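Local atomic coordinates of DUF5348 domain-containing protein (Ruminococcus gnavus, PDB entry 3NRL), a protein that is of unknown function and folds as a small, all-beta domain of the DUF5348 family. Residues L31-C36 with R49-D54. Numbering follows the deposited sequence.
Sequences LHCGEC and RIEMGD. With SO4 (sulfate ion), chain C.
The guanidinium plane of Arg49 takes Glu51 OE2 at its edge: NE donates over 2.7 Å, practically in the plane, to the anti lone pair of that oxygen, forming a salt bridge. The His32 ring has O1 of a sulfate, probably from the crystallisation liquor, near its plane at an edge; Cys33 N binds the same oxygen almost straight (2.9 Å). The Glu51 chain, folded back at chi2 (-70°), brings its carboxylate alongside the backbone of Gly34, with OE1 3.5 Å from Gly34 N. An alanine in place of Glu51 would probably leave the Arg49 side chain less fixed and uncover the edge of the turn at Gly34.

His32 to Glu35 form a type II beta turn; a side chain at Gly34 (phi 92°) would jam against Cys33 O. Two backbone bonds tie the turn to the strand: Gly34 N to Ile50 O (2.9 Å), nearly along the carbonyl axis, and Ile50 N to Glu35 O (3.1 Å). Glu35 N closes the turn on His32 O, and Glu35 OE2 accepts from His32 N. Ile50 CG2 packs 3.6 Å from Glu35 O and near His32 O, while Cys33 SG lies against Met52 CB (3.4 Å).

The antiparallel, non-hydrogen-bonded pair of Cys36 with Arg49 carries the turn into strand 36-41. Strand 56-59 flanks the other edge of strand 44-52, and Ile50 is buried among Tyr18, Phe37 and Trp56.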
loop_
_atom_site.group_PDB
_atom_site.type_symbol
_atom_site.label_atom_id
_atom_site.label_comp_id
_atom_site.label_asym_id
_atom_site.label_seq_id
_atom_site.Cartn_x
_atom_site.Cartn_y
_atom_site.Cartn_z
ATOM N N LEU A 31 12.975 0.610 3.531
ATOM C CA LEU A 31 13.168 1.522 4.652
ATOM C C LEU A 31 13.999 0.874 5.756
ATOM O O LEU A 31 13.779 -0.280 6.108
ATOM C CB LEU A 31 11.813 1.924 5.228
ATOM C CG LEU A 31 10.893 2.715 4.300
ATOM C CD1 LEU A 31 9.503 2.815 4.926
ATOM C CD2 LEU A 31 11.472 4.091 4.065
ATOM N N HIS A 32 14.946 1.624 6.305
ATOM C CA HIS A 32 15.795 1.117 7.379
ATOM C C HIS A 32 15.388 1.788 8.685
ATOM O O HIS A 32 14.820 2.885 8.668
ATOM C CB HIS A 32 17.260 1.424 7.075
ATOM C CG HIS A 32 17.731 0.872 5.767
ATOM N ND1 HIS A 32 17.684 -0.471 5.467
ATOM C CD2 HIS A 32 18.252 1.485 4.677
ATOM C CE1 HIS A 32 18.154 -0.664 4.247
ATOM N NE2 HIS A 32 18.505 0.506 3.747
ATOM N N CYS A 33 15.667 1.138 9.813
ATOM C CA CYS A 33 15.318 1.716 11.107
ATOM C C CYS A 33 15.796 3.158 11.193
ATOM O O CYS A 33 16.888 3.486 10.735
ATOM C CB CYS A 33 15.938 0.908 12.250
ATOM S SG CYS A 33 15.166 -0.694 12.539
ATOM N N GLY A 34 14.962 4.020 11.761
ATOM C CA GLY A 34 15.334 5.415 11.904
ATOM C C GLY A 34 14.920 6.348 10.778
ATOM O O GLY A 34 14.928 7.565 10.958
ATOM N N GLU A 35 14.554 5.804 9.621
ATOM C CA GLU A 35 14.160 6.660 8.508
ATOM C C GLU A 35 12.866 7.413 8.801
ATOM O O GLU A 35 11.899 6.845 9.305
ATOM C CB GLU A 35 14.027 5.837 7.223
ATOM C CG GLU A 35 15.342 5.199 6.808
ATOM C CD GLU A 35 15.413 4.894 5.327
ATOM O OE1 GLU A 35 15.357 5.849 4.523
ATOM O OE2 GLU A 35 15.529 3.704 4.967
ATOM N N CYS A 36 12.864 8.702 8.483
ATOM C CA CYS A 36 11.710 9.559 8.723
ATOM C C CYS A 36 10.973 9.950 7.442
ATOM O O CYS A 36 11.565 10.037 6.365
ATOM C CB CYS A 36 12.161 10.821 9.455
ATOM S SG CYS A 36 13.531 11.661 8.632
ATOM N N ARG A 49 8.616 8.252 12.325
ATOM C CA ARG A 49 9.915 7.615 12.177
ATOM C C ARG A 49 9.608 6.128 12.255
ATOM O O ARG A 49 8.846 5.704 13.122
ATOM C CB ARG A 49 10.850 8.029 13.326
ATOM C CG ARG A 49 12.295 7.566 13.155
ATOM C CD ARG A 49 13.227 8.135 14.234
ATOM N NE ARG A 49 12.998 7.555 15.556
ATOM C CZ ARG A 49 12.468 8.214 16.583
ATOM N NH1 ARG A 49 12.109 9.485 16.454
ATOM N NH2 ARG A 49 12.286 7.600 17.740
ATOM N N ILE A 50 10.158 5.336 11.342
ATOM C CA ILE A 50 9.889 3.907 11.395
ATOM C C ILE A 50 10.988 3.230 12.201
ATOM O O ILE A 50 12.165 3.549 12.053
ATOM C CB ILE A 50 9.786 3.276 9.987
ATOM C CG1 ILE A 50 9.314 1.827 10.111
ATOM C CG2 ILE A 50 11.128 3.343 9.267
ATOM C CD1 ILE A 50 8.820 1.232 8.810
ATOM N N GLU A 51 10.591 2.308 13.070
ATOM C CA GLU A 51 11.537 1.600 13.923
ATOM C C GLU A 51 11.188 0.122 13.986
ATOM O O GLU A 51 10.129 -0.298 13.519
ATOM C CB GLU A 51 11.509 2.180 15.341
ATOM C CG GLU A 51 11.941 3.630 15.450
ATOM C CD GLU A 51 13.431 3.832 15.207
ATOM O OE1 GLU A 51 14.159 2.834 14.999
ATOM O OE2 GLU A 51 13.872 5.000 15.227
HETATM N N MSE A 52 12.087 -0.656 14.578
HETATM C CA MSE A 52 11.890 -2.093 14.713
HETATM C C MSE A 52 12.002 -2.546 16.162
HETATM O O MSE A 52 13.026 -2.335 16.813
HETATM C CB MSE A 52 12.926 -2.849 13.878
HETATM C CG MSE A 52 12.947 -4.348 14.120
HETATM SE SE MSE A 52 11.518 -5.193 13.428
HETATM C CE MSE A 52 12.175 -5.624 11.860
ATOM N N GLY A 53 10.935 -3.156 16.663
ATOM C CA GLY A 53 10.935 -3.682 18.017
ATOM C C GLY A 53 10.783 -5.175 17.817
ATOM O O GLY A 53 11.712 -5.833 17.354
ATOM N N ASP A 54 9.620 -5.715 18.160
ATOM C CA ASP A 54 9.360 -7.132 17.940
ATOM C C ASP A 54 8.882 -7.197 16.497
ATOM O O ASP A 54 8.968 -8.232 15.832
ATOM C CB ASP A 54 8.261 -7.631 18.878
ATOM C CG ASP A 54 8.742 -7.786 20.303
ATOM O OD1 ASP A 54 9.609 -8.655 20.541
ATOM O OD2 ASP A 54 8.261 -7.038 21.182
HETATM S S SO4 C . 18.100 -1.917 9.889
HETATM O O1 SO4 C . 16.805 -1.520 9.311
HETATM O O2 SO4 C . 18.580 -3.141 9.226
HETATM O O3 SO4 C . 19.079 -0.830 9.694
HETATM O O4 SO4 C . 17.931 -2.179 11.330
#